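Local structure of RimK-related lysine biosynthesis protein (Thermococcus kodakarensis, 5K2M) at residues Leu10-Glu14 / Asn245-Lys249; Asn72-Leu76 / Phe221-Leu226; Pro118-Lys122 / Tyr160-Phe164; Val176-Phe181 / Ser214-Trp218. The protein binds ADP and magnesium and is probably an ATP-dependent ligase of the LysX subfamily of the RimK family, acting in amino-acid biosynthesis. All coordinates share one frame; numbering follows the deposited sequence.

Contact 1 (Leu10-Glu14 / Asn245-Lys249); sequences LRREE and NMEFK
E13 carries the hydrogen bonds across this contact. Its OE1 takes two backbone N-H groups in a row. F248 N gives a 2.8 Å hydrogen bond to E13 OE1 and meets its anti lone pair. K249 N gives a 3.0 Å hydrogen bond to the same OE1, but comes from above the carboxylate plane. With CG anti to the carbonyl carbon (chi1 -74°), E13 lays CG over the middle of the F248 ring. The bend at chi2 (90°) then turns the carboxylate to the two N-H groups. E13 CG makes a CH-pi contact, 3.4 Å from the ring centroid and 8° off the ring normal. F248 is the N-cap residue of helix 249-255, and R11 is that of helix 12-24, so the two helix starts meet here. It joins the N-terminal part of the chain to the ATP-grasp domain.

Charge forms the second group. R11 NH1 makes a salt bridge of 3.1 Å to E247 OE2. R11 also grips E14 side-on: NE reaches E14 OE1 at 3.0 Å and NH2 reaches E14 OE2 at 2.9 Å. E14 has a second partner in R49, and E247 OE1 accepts from W128 NE1. A water accepts from R11 NH1 and donates to N245 O.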
loop_
_atom_site.group_PDB
_atom_site.type_symbol
_atom_site.label_atom_id
_atom_site.label_comp_id
_atom_site.label_asym_id
_atom_site.label_seq_id
_atom_site.Cartn_x
_atom_site.Cartn_y
_atom_site.Cartn_z
ATOM N N LEU A 10 12.542 32.153 34.779
ATOM C CA LEU A 10 13.846 32.177 35.416
ATOM C C LEU A 10 13.703 32.718 36.831
ATOM O O LEU A 10 13.719 33.935 37.049
ATOM C CB LEU A 10 14.838 33.013 34.598
ATOM C CG LEU A 10 15.152 32.478 33.199
ATOM C CD1 LEU A 10 15.984 33.482 32.418
ATOM C CD2 LEU A 10 15.867 31.136 33.245
ATOM N N ARG A 11 13.531 31.804 37.781
ATOM C CA ARG A 11 13.483 32.155 39.204
ATOM C C ARG A 11 14.916 32.411 39.674
ATOM O O ARG A 11 15.871 32.260 38.910
ATOM C CB ARG A 11 12.845 31.022 40.040
ATOM C CG ARG A 11 11.427 30.640 39.642
ATOM C CD ARG A 11 11.002 29.266 40.165
ATOM N NE ARG A 11 11.721 28.164 39.527
ATOM C CZ ARG A 11 11.526 26.867 39.792
ATOM N NH1 ARG A 11 10.613 26.489 40.686
ATOM N NH2 ARG A 11 12.248 25.931 39.158
ATOM N N ARG A 12 15.069 32.808 40.927
ATOM C CA ARG A 12 16.390 33.031 41.482
ATOM C C ARG A 12 17.292 31.796 41.301
ATOM O O ARG A 12 18.452 31.924 40.935
ATOM C CB ARG A 12 16.269 33.427 42.955
ATOM C CG ARG A 12 17.561 33.356 43.752
ATOM C CD ARG A 12 18.657 34.267 43.206
ATOM N NE ARG A 12 19.980 33.756 43.566
ATOM C CZ ARG A 12 20.484 33.748 44.802
ATOM N NH1 ARG A 12 19.790 34.237 45.832
ATOM N NH2 ARG A 12 21.698 33.243 45.009
ATOM N N GLU A 13 16.753 30.609 41.554
ATOM C CA GLU A 13 17.496 29.367 41.350
ATOM C C GLU A 13 18.113 29.271 39.941
ATOM O O GLU A 13 19.303 28.952 39.805
ATOM C CB GLU A 13 16.611 28.143 41.612
ATOM C CG GLU A 13 16.317 27.859 43.084
ATOM C CD GLU A 13 15.059 28.547 43.614
ATOM O OE1 GLU A 13 14.558 28.112 44.676
ATOM O OE2 GLU A 13 14.571 29.520 42.989
ATOM N N GLU A 14 17.314 29.567 38.907
ATOM C CA GLU A 14 17.773 29.452 37.512
ATOM C C GLU A 14 18.839 30.482 37.163
ATOM O O GLU A 14 19.785 30.185 36.425
ATOM C CB GLU A 14 16.604 29.538 36.516
ATOM C CG GLU A 14 15.780 28.263 36.418
ATOM C CD GLU A 14 14.864 28.037 37.618
ATOM O OE1 GLU A 14 14.160 28.991 38.022
ATOM O OE2 GLU A 14 14.845 26.906 38.162
ATOM N N ASN A 245 13.186 18.417 41.050
ATOM C CA ASN A 245 13.438 19.767 40.509
ATOM C C ASN A 245 13.551 20.746 41.660
ATOM O O ASN A 245 12.744 21.655 41.814
ATOM C CB ASN A 245 12.350 20.215 39.518
ATOM C CG ASN A 245 12.749 21.475 38.713
ATOM O OD1 ASN A 245 13.891 21.952 38.769
ATOM N ND2 ASN A 245 11.793 22.014 37.955
ATOM N N MET A 246 14.568 20.529 42.476
ATOM C CA MET A 246 14.756 21.265 43.729
ATOM C C MET A 246 14.643 22.793 43.623
ATOM O O MET A 246 15.250 23.425 42.756
ATOM C CB MET A 246 16.116 20.899 44.327
ATOM C CG MET A 246 17.309 21.189 43.425
ATOM S SD MET A 246 18.913 20.864 44.189
ATOM C CE MET A 246 18.721 19.148 44.624
ATOM N N GLU A 247 13.858 23.387 44.509
ATOM C CA GLU A 247 14.009 24.807 44.798
ATOM C C GLU A 247 14.907 24.914 46.023
ATOM O O GLU A 247 14.962 23.993 46.852
ATOM C CB GLU A 247 12.651 25.494 45.007
ATOM C CG GLU A 247 11.925 25.857 43.707
ATOM C CD GLU A 247 10.546 26.450 43.952
ATOM O OE1 GLU A 247 9.727 25.773 44.586
ATOM O OE2 GLU A 247 10.268 27.587 43.513
ATOM N N PHE A 248 15.639 26.019 46.123
ATOM C CA PHE A 248 16.650 26.166 47.170
ATOM C C PHE A 248 17.030 27.596 47.553
ATOM O O PHE A 248 17.947 27.784 48.359
ATOM C CB PHE A 248 17.919 25.385 46.768
ATOM C CG PHE A 248 18.492 25.783 45.435
ATOM C CD1 PHE A 248 19.290 26.916 45.310
ATOM C CD2 PHE A 248 18.255 25.009 44.304
ATOM C CE1 PHE A 248 19.816 27.281 44.080
ATOM C CE2 PHE A 248 18.784 25.360 43.077
ATOM C CZ PHE A 248 19.564 26.497 42.959
ATOM N N LYS A 249 16.331 28.600 47.025
ATOM C CA LYS A 249 16.749 29.975 47.254
ATOM C C LYS A 249 16.724 30.340 48.738
ATOM O O LYS A 249 17.600 31.073 49.200
ATOM C CB LYS A 249 15.935 30.977 46.426
ATOM C CG LYS A 249 14.494 31.188 46.862
ATOM C CD LYS A 249 13.799 32.175 45.937
ATOM C CE LYS A 249 12.383 32.481 46.401
ATOM N NZ LYS A 249 11.484 31.291 46.321
HETATM O O HOH W 1 11.087 23.748 40.522
#

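Contact 2 (Asn72-Leu76 / Phe221-Leu226); sequences NSSRL and FGEGAL
N72 meets the backbone of A225 with both ends of its side-chain amide. A225 N gives a 2.8 Å bond to N72 OD1, in the carbonyl plane and on a lone pair. N72 ND2 returns a 2.9 Å bond to A225 O. The amide is thereby fixed in its rotation, and ND2 also reaches the carbonyl of P244.

E223 is satisfied at both carboxylate oxygens. Its OE2 accepts from S73 OG at 2.7 Å, from above the carboxylate plane. Its OE1 takes R75 NH1 at 3.1 Å in a salt bridge on the anti side. The same NH1 gives a second bond, 3.0 Å, to the carbonyl O of F221. Both acceptors lie near the guanidinium plane. S73 is the N-cap residue of helix 74-80, and its OG accepts from L76 N. A water accepts from S73 N and donates to N72 OD1 and E223 OE2.

L76 supplies the apolar part. With CG anti to the backbone N (chi1 -173°), its CD1 lies 3.7 Å from F221 CD1 and its CD2 4.1 Å from L226 CD2.

The contact sets the start of helix 74-80 against the turn that leads from helix 208-219 into strand 225-233. Helix 53-65 packs on the serines, and helix 83-90 packs on F221.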
loop_
_atom_site.group_PDB
_atom_site.type_symbol
_atom_site.label_atom_id
_atom_site.label_comp_id
_atom_site.label_asym_id
_atom_site.label_seq_id
_atom_site.Cartn_x
_atom_site.Cartn_y
_atom_site.Cartn_z
ATOM N N ASN A 72 18.030 16.519 36.182
ATOM C CA ASN A 72 18.048 15.068 36.427
ATOM C C ASN A 72 17.627 14.267 35.198
ATOM O O ASN A 72 17.129 14.832 34.230
ATOM C CB ASN A 72 17.139 14.752 37.611
ATOM C CG ASN A 72 17.783 15.111 38.940
ATOM O OD1 ASN A 72 18.934 14.765 39.190
ATOM N ND2 ASN A 72 17.056 15.820 39.784
ATOM N N SER A 73 17.835 12.956 35.238
ATOM C CA SER A 73 17.412 12.055 34.157
ATOM C C SER A 73 15.895 11.864 34.134
ATOM O O SER A 73 15.221 12.100 35.139
ATOM C CB SER A 73 18.105 10.697 34.315
ATOM O OG SER A 73 17.569 9.964 35.409
ATOM N N SER A 74 15.356 11.409 33.004
ATOM C CA SER A 74 13.926 11.153 32.919
ATOM C C SER A 74 13.467 10.084 33.918
ATOM O O SER A 74 12.410 10.213 34.539
ATOM C CB SER A 74 13.500 10.782 31.489
ATOM O OG SER A 74 14.129 9.605 31.029
ATOM N N ARG A 75 14.258 9.037 34.076
ATOM C CA ARG A 75 13.955 8.002 35.054
ATOM C C ARG A 75 13.867 8.575 36.485
ATOM O O ARG A 75 12.918 8.302 37.204
ATOM C CB ARG A 75 14.992 6.867 34.959
ATOM C CG ARG A 75 14.831 5.748 35.981
ATOM C CD ARG A 75 15.767 5.943 37.175
ATOM N NE ARG A 75 15.420 5.123 38.343
ATOM C CZ ARG A 75 16.117 5.081 39.482
ATOM N NH1 ARG A 75 17.219 5.812 39.637
ATOM N NH2 ARG A 75 15.710 4.298 40.477
ATOM N N LEU A 76 14.840 9.369 36.904
ATOM C CA LEU A 76 14.805 9.924 38.261
ATOM C C LEU A 76 13.657 10.912 38.455
ATOM O O LEU A 76 12.946 10.868 39.476
ATOM C CB LEU A 76 16.145 10.571 38.640
ATOM C CG LEU A 76 16.237 11.010 40.106
ATOM C CD1 LEU A 76 15.936 9.863 41.062
ATOM C CD2 LEU A 76 17.614 11.547 40.385
ATOM N N PHE A 221 17.985 5.842 45.296
ATOM C CA PHE A 221 17.836 6.213 43.899
ATOM C C PHE A 221 19.130 6.055 43.101
ATOM O O PHE A 221 19.093 5.599 41.959
ATOM C CB PHE A 221 17.260 7.638 43.805
ATOM C CG PHE A 221 15.867 7.723 44.354
ATOM C CD1 PHE A 221 14.776 7.422 43.552
ATOM C CD2 PHE A 221 15.655 7.987 45.701
ATOM C CE1 PHE A 221 13.488 7.432 44.065
ATOM C CE2 PHE A 221 14.373 8.002 46.219
ATOM C CZ PHE A 221 13.284 7.733 45.393
ATOM N N GLY A 222 20.258 6.450 43.686
ATOM C CA GLY A 222 21.572 6.170 43.103
ATOM C C GLY A 222 22.067 7.141 42.046
ATOM O O GLY A 222 23.084 6.892 41.405
ATOM N N GLU A 223 21.371 8.257 41.862
ATOM C CA GLU A 223 21.792 9.256 40.889
ATOM C C GLU A 223 21.153 10.587 41.209
ATOM O O GLU A 223 20.189 10.662 41.980
ATOM C CB GLU A 223 21.378 8.847 39.463
ATOM C CG GLU A 223 19.893 8.537 39.310
ATOM C CD GLU A 223 19.426 8.427 37.858
ATOM O OE1 GLU A 223 18.814 7.401 37.503
ATOM O OE2 GLU A 223 19.631 9.365 37.062
ATOM N N GLY A 224 21.702 11.631 40.602
ATOM C CA GLY A 224 21.018 12.913 40.491
ATOM C C GLY A 224 21.155 13.863 41.660
ATOM O O GLY A 224 21.969 13.667 42.563
ATOM N N ALA A 225 20.350 14.921 41.599
ATOM C CA ALA A 225 20.327 15.964 42.599
ATOM C C ALA A 225 18.935 15.972 43.204
ATOM O O ALA A 225 17.961 16.187 42.492
ATOM C CB ALA A 225 20.622 17.281 41.948
ATOM N N LEU A 226 18.846 15.708 44.503
ATOM C CA LEU A 226 17.564 15.546 45.176
ATOM C C LEU A 226 17.418 16.458 46.381
ATOM O O LEU A 226 18.334 16.580 47.200
ATOM C CB LEU A 226 17.365 14.085 45.621
ATOM C CG LEU A 226 17.149 13.028 44.530
ATOM C CD1 LEU A 226 17.079 11.644 45.160
ATOM C CD2 LEU A 226 15.903 13.297 43.690
HETATM O O HOH W 2 19.403 12.064 37.521
#

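Contact 3 (Pro118-Lys122 / Tyr160-Phe164); sequences PLVSK and YFQEF. With ADP (adenosine-5'-diphosphate), chain O.
K122 has CG between its backbone N and carbonyl carbon (chi1 63°) and bends at chi3, while Q162 runs extended beyond CG. K122 NZ gives a 2.7 Å hydrogen bond to Q162 OE1, from above the carbonyl plane. NZ also bonds ADP O2A at 2.7 Å and ADP N7 at 3.1 Å. Q162 OE1 accepts from ADP N6 as well, at 3.0 Å, and the E163 carbonyl O takes N6 too. One lysine thus ties the adenine to the alpha-phosphate, and its charge probably offsets that of the phosphate. V120 CG2 packs 3.6 Å from ADP N6. This is the nucleotide pocket of the ATP-grasp fold.

The backbones pair as antiparallel strands. V120 and Q162 are a hydrogen-bonded pair, with V120 N 2.8 Å from Q162 O. K122 CG touches the Y160 ring at its edge, 3.5 Å from CD2. F161 and S121 lie on the opposite face from V120 and Q162, and L119 CD1 reaches F161 CD1 at 3.5 Å.

In the four-stranded sheet, strand 133-135 flanks 119-122, and strand 99-102 flanks 159-163. Helices 111-115 and 138-150 pack against the F161 face, while helix 83-90 reaches Y160 and K122.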
loop_
_atom_site.group_PDB
_atom_site.type_symbol
_atom_site.label_atom_id
_atom_site.label_comp_id
_atom_site.label_asym_id
_atom_site.label_seq_id
_atom_site.Cartn_x
_atom_site.Cartn_y
_atom_site.Cartn_z
ATOM N N PRO A 118 -5.768 10.268 62.822
ATOM C CA PRO A 118 -5.956 10.959 61.558
ATOM C C PRO A 118 -4.941 10.497 60.536
ATOM O O PRO A 118 -3.874 10.016 60.894
ATOM C CB PRO A 118 -5.728 12.422 61.929
ATOM C CG PRO A 118 -4.795 12.375 63.080
ATOM C CD PRO A 118 -4.946 11.050 63.759
ATOM N N LEU A 119 -5.274 10.643 59.269
ATOM C CA LEU A 119 -4.355 10.275 58.216
ATOM C C LEU A 119 -4.205 11.434 57.245
ATOM O O LEU A 119 -4.958 12.409 57.295
ATOM C CB LEU A 119 -4.794 8.977 57.524
ATOM C CG LEU A 119 -6.223 8.874 56.996
ATOM C CD1 LEU A 119 -6.323 9.553 55.642
ATOM C CD2 LEU A 119 -6.634 7.422 56.858
ATOM N N VAL A 120 -3.203 11.317 56.382
ATOM C CA VAL A 120 -2.889 12.335 55.412
ATOM C C VAL A 120 -3.118 11.794 54.010
ATOM O O VAL A 120 -2.619 10.727 53.647
ATOM C CB VAL A 120 -1.440 12.824 55.582
ATOM C CG1 VAL A 120 -1.043 13.734 54.436
ATOM C CG2 VAL A 120 -1.292 13.542 56.926
ATOM N N SER A 121 -3.899 12.551 53.249
ATOM C CA SER A 121 -4.176 12.278 51.857
ATOM C C SER A 121 -3.349 13.248 51.011
ATOM O O SER A 121 -3.277 14.438 51.321
ATOM C CB SER A 121 -5.661 12.518 51.579
ATOM O OG SER A 121 -5.932 12.414 50.200
ATOM N N LYS A 122 -2.743 12.757 49.943
ATOM C CA LYS A 122 -1.990 13.635 49.061
ATOM C C LYS A 122 -1.914 13.041 47.671
ATOM O O LYS A 122 -1.905 11.817 47.530
ATOM C CB LYS A 122 -0.587 13.890 49.619
ATOM C CG LYS A 122 0.270 12.658 49.714
ATOM C CD LYS A 122 1.656 12.977 50.237
ATOM C CE LYS A 122 1.710 13.140 51.742
ATOM N NZ LYS A 122 3.118 13.104 52.253
ATOM N N TYR A 160 -3.166 7.680 47.624
ATOM C CA TYR A 160 -1.969 7.522 48.436
ATOM C C TYR A 160 -2.158 8.250 49.747
ATOM O O TYR A 160 -2.557 9.434 49.772
ATOM C CB TYR A 160 -0.764 8.099 47.682
ATOM C CG TYR A 160 0.531 8.127 48.458
ATOM C CD1 TYR A 160 1.387 7.042 48.463
ATOM C CD2 TYR A 160 0.897 9.254 49.187
ATOM C CE1 TYR A 160 2.584 7.076 49.166
ATOM C CE2 TYR A 160 2.080 9.301 49.899
ATOM C CZ TYR A 160 2.929 8.221 49.873
ATOM O OH TYR A 160 4.107 8.285 50.579
ATOM N N PHE A 161 -1.863 7.543 50.838
ATOM C CA PHE A 161 -2.125 8.031 52.190
ATOM C C PHE A 161 -0.945 7.723 53.108
ATOM O O PHE A 161 -0.262 6.742 52.916
ATOM C CB PHE A 161 -3.337 7.313 52.792
ATOM C CG PHE A 161 -4.630 7.562 52.087
ATOM C CD1 PHE A 161 -5.410 8.661 52.407
ATOM C CD2 PHE A 161 -5.104 6.669 51.141
ATOM C CE1 PHE A 161 -6.632 8.873 51.789
ATOM C CE2 PHE A 161 -6.321 6.885 50.512
ATOM C CZ PHE A 161 -7.084 7.987 50.838
ATOM N N GLN A 162 -0.735 8.568 54.107
ATOM C CA GLN A 162 0.200 8.293 55.192
ATOM C C GLN A 162 -0.499 8.460 56.526
ATOM O O GLN A 162 -1.511 9.141 56.615
ATOM C CB GLN A 162 1.368 9.274 55.163
ATOM C CG GLN A 162 2.328 9.106 54.003
ATOM C CD GLN A 162 3.398 10.187 54.005
ATOM O OE1 GLN A 162 3.103 11.344 54.247
ATOM N NE2 GLN A 162 4.636 9.811 53.733
ATOM N N GLU A 163 0.037 7.826 57.559
ATOM C CA GLU A 163 -0.289 8.198 58.935
ATOM C C GLU A 163 0.024 9.676 59.138
ATOM O O GLU A 163 1.004 10.179 58.591
ATOM C CB GLU A 163 0.534 7.372 59.934
ATOM C CG GLU A 163 2.031 7.647 59.891
ATOM C CD GLU A 163 2.835 6.787 60.853
ATOM O OE1 GLU A 163 2.284 6.334 61.868
ATOM O OE2 GLU A 163 4.026 6.548 60.585
ATOM N N PHE A 164 -0.786 10.374 59.929
ATOM C CA PHE A 164 -0.443 11.746 60.303
ATOM C C PHE A 164 0.693 11.699 61.317
ATOM O O PHE A 164 0.563 11.105 62.388
ATOM C CB PHE A 164 -1.634 12.494 60.883
ATOM C CG PHE A 164 -1.304 13.885 61.369
ATOM C CD1 PHE A 164 -1.113 14.927 60.468
ATOM C CD2 PHE A 164 -1.207 14.158 62.725
ATOM C CE1 PHE A 164 -0.818 16.207 60.911
ATOM C CE2 PHE A 164 -0.922 15.442 63.171
ATOM C CZ PHE A 164 -0.714 16.464 62.264
HETATM P PB ADP O . 4.712 18.157 48.596
HETATM O O1B ADP O . 5.659 19.007 49.398
HETATM O O2B ADP O . 3.433 18.856 48.203
HETATM O O3B ADP O . 5.324 17.437 47.420
HETATM P PA ADP O . 4.793 16.598 51.035
HETATM O O1A ADP O . 6.244 17.017 51.167
HETATM O O2A ADP O . 4.512 15.150 51.270
HETATM O O3A ADP O . 4.178 17.013 49.611
HETATM O "O5'" ADP O . 3.896 17.451 52.055
HETATM C "C5'" ADP O . 4.077 18.839 52.217
HETATM C "C4'" ADP O . 4.245 19.168 53.691
HETATM O "O4'" ADP O . 3.074 18.760 54.407
HETATM C "C3'" ADP O . 5.424 18.492 54.372
HETATM O "O3'" ADP O . 6.623 19.274 54.266
HETATM C "C2'" ADP O . 4.926 18.387 55.801
HETATM O "O2'" ADP O . 5.115 19.602 56.524
HETATM C "C1'" ADP O . 3.436 18.188 55.657
HETATM N N9 ADP O . 3.113 16.754 55.647
HETATM C C8 ADP O . 3.026 15.960 54.560
HETATM N N7 ADP O . 2.731 14.691 54.895
HETATM C C5 ADP O . 2.641 14.667 56.237
HETATM C C6 ADP O . 2.338 13.655 57.247
HETATM N N6 ADP O . 2.081 12.380 56.883
HETATM N N1 ADP O . 2.332 14.048 58.537
HETATM C C2 ADP O . 2.588 15.309 58.911
HETATM N N3 ADP O . 2.870 16.287 58.052
HETATM C C4 ADP O . 2.902 16.028 56.728
HETATM O O HOH W 3 -5.143 10.298 48.972
HETATM O O HOH W 4 5.036 10.903 50.767
HETATM O O HOH W 5 -3.808 10.189 46.686
#

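Contact 4 (Val176-Phe181 / Ser214-Trp218); sequences VIGGEF and SVKAW
W218 lays its indole against the V176 side chain and the backbone of G178 and G179. The apolar contacts come first. V176 CG1 sits over one face of the indole, 3.3 Å from W218 CG. The other methyl, V176 CG2, turns to the helix backbone, 3.7 Å from S214 O. F181 adds two looser touches. Its CB is 4.1 Å from V215 CG2, and the edge of its ring meets S214 CB, 4.1 Å from F181 CD1.

The second kind is backbone over ring. G179 CA stands 3.7 Å from the centroid of the six-membered ring of W218, 4° off its normal, in a CH-pi contact. G179 N lies over the same ring, 3.3 Å from W218 CZ2. The side chain of W218 leaves the helix with CG anti to the backbone N (chi1 180°), and this carries the ring across to the turn.

That turn is a type I' beta turn from I177 to E180, closing the hairpin of strands 170-177 and 180-188. Both central residues are glycines with positive phi. I177 N bonds E180 O, and E180 N bonds I177 O. Helix 208-219 thus packs across one end of this hairpin.

No hydrogen bond crosses between the two segments. The polar groups of the helix are met by other partners: W218 NE1 gives to G224 O, and S214 OG bonds S174 OG and V210 O. The join therefore rests on dispersion and on shape, and G179, with no side chain, brings its N and CA directly over the ring.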
loop_
_atom_site.group_PDB
_atom_site.type_symbol
_atom_site.label_atom_id
_atom_site.label_comp_id
_atom_site.label_asym_id
_atom_site.label_seq_id
_atom_site.Cartn_x
_atom_site.Cartn_y
_atom_site.Cartn_z
ATOM N N VAL A 176 21.040 16.446 48.602
ATOM C CA VAL A 176 22.095 15.521 48.263
ATOM C C VAL A 176 22.243 15.508 46.754
ATOM O O VAL A 176 21.288 15.230 46.014
ATOM C CB VAL A 176 21.805 14.092 48.756
ATOM C CG1 VAL A 176 22.932 13.138 48.360
ATOM C CG2 VAL A 176 21.637 14.079 50.267
ATOM N N ILE A 177 23.460 15.811 46.311
ATOM C CA ILE A 177 23.777 15.967 44.900
ATOM C C ILE A 177 24.926 15.018 44.582
ATOM O O ILE A 177 26.017 15.172 45.113
ATOM C CB ILE A 177 24.138 17.427 44.582
ATOM C CG1 ILE A 177 22.901 18.305 44.831
ATOM C CG2 ILE A 177 24.638 17.550 43.145
ATOM C CD1 ILE A 177 23.041 19.779 44.493
ATOM N N GLY A 178 24.648 14.007 43.759
ATOM C CA GLY A 178 25.649 13.018 43.357
ATOM C C GLY A 178 26.236 12.207 44.502
ATOM O O GLY A 178 27.365 11.738 44.409
ATOM N N GLY A 179 25.472 12.043 45.582
ATOM C CA GLY A 179 25.940 11.314 46.760
ATOM C C GLY A 179 26.502 12.206 47.853
ATOM O O GLY A 179 26.743 11.749 48.962
ATOM N N GLU A 180 26.708 13.480 47.555
ATOM C CA GLU A 180 27.277 14.408 48.516
ATOM C C GLU A 180 26.171 15.195 49.201
ATOM O O GLU A 180 25.424 15.928 48.544
ATOM C CB GLU A 180 28.242 15.375 47.807
ATOM C CG GLU A 180 28.983 16.342 48.731
ATOM C CD GLU A 180 29.594 17.531 47.995
ATOM O OE1 GLU A 180 29.858 17.420 46.782
ATOM O OE2 GLU A 180 29.812 18.590 48.634
ATOM N N PHE A 181 26.068 15.045 50.520
ATOM C CA PHE A 181 25.208 15.910 51.326
ATOM C C PHE A 181 25.682 17.347 51.154
ATOM O O PHE A 181 26.864 17.625 51.323
ATOM C CB PHE A 181 25.286 15.498 52.797
ATOM C CG PHE A 181 24.496 16.380 53.724
ATOM C CD1 PHE A 181 23.136 16.194 53.885
ATOM C CD2 PHE A 181 25.118 17.393 54.441
ATOM C CE1 PHE A 181 22.405 16.998 54.750
ATOM C CE2 PHE A 181 24.398 18.202 55.303
ATOM C CZ PHE A 181 23.040 18.000 55.466
ATOM N N SER A 214 19.839 11.345 54.975
ATOM C CA SER A 214 19.693 11.988 53.669
ATOM C C SER A 214 20.499 11.269 52.586
ATOM O O SER A 214 19.979 11.018 51.490
ATOM C CB SER A 214 20.119 13.449 53.742
ATOM O OG SER A 214 19.240 14.178 54.578
ATOM N N VAL A 215 21.753 10.928 52.894
ATOM C CA VAL A 215 22.604 10.228 51.934
ATOM C C VAL A 215 22.014 8.853 51.600
ATOM O O VAL A 215 21.987 8.454 50.439
ATOM C CB VAL A 215 24.069 10.086 52.437
ATOM C CG1 VAL A 215 24.885 9.175 51.524
ATOM C CG2 VAL A 215 24.751 11.446 52.518
ATOM N N LYS A 216 21.536 8.143 52.617
ATOM C CA LYS A 216 20.923 6.824 52.419
ATOM C C LYS A 216 19.662 6.905 51.564
ATOM O O LYS A 216 19.433 6.049 50.717
ATOM C CB LYS A 216 20.597 6.157 53.760
ATOM C CG LYS A 216 21.762 5.412 54.401
ATOM C CD LYS A 216 21.422 5.040 55.839
ATOM C CE LYS A 216 22.367 3.996 56.420
ATOM N NZ LYS A 216 21.975 2.618 56.000
ATOM N N ALA A 217 18.848 7.932 51.790
ATOM C CA ALA A 217 17.669 8.161 50.963
ATOM C C ALA A 217 18.076 8.384 49.509
ATOM O O ALA A 217 17.459 7.842 48.594
ATOM C CB ALA A 217 16.880 9.355 51.477
ATOM N N TRP A 218 19.116 9.188 49.299
ATOM C CA TRP A 218 19.636 9.420 47.954
ATOM C C TRP A 218 20.138 8.128 47.300
ATOM O O TRP A 218 19.959 7.934 46.096
ATOM C CB TRP A 218 20.765 10.457 47.989
ATOM C CG TRP A 218 21.361 10.745 46.639
ATOM C CD1 TRP A 218 21.062 11.788 45.832
ATOM C CD2 TRP A 218 22.355 9.977 45.948
ATOM N NE1 TRP A 218 21.802 11.727 44.683
ATOM C CE2 TRP A 218 22.591 10.612 44.719
ATOM C CE3 TRP A 218 23.061 8.805 46.246
ATOM C CZ2 TRP A 218 23.517 10.127 43.783
ATOM C CZ3 TRP A 218 23.979 8.324 45.315
ATOM C CH2 TRP A 218 24.198 8.989 44.102
#

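Contacts 1, 2 and 4 gather round the five-stranded sheet of the ATP-grasp domain. Contacts 2 and 4 are the closest, with centres about 11 Å apart. L226 N lies 2.9 Å from V176 O, a probable hydrogen bond between neighbouring strands. Contact 1 joins them through M246, whose CE lies 3.4 Å from L226 N. Contact 3 stands apart: its centre is about 26 Å from those of contacts 2 and 4, and about 28 Å from that of contact 1. It holds the adenine and, through K122, the alpha-phosphate of ADP. The side chain of E247 in contact 1 is about 9 Å from a magnesium ion, and that of L226 in contact 2 about 10 Å.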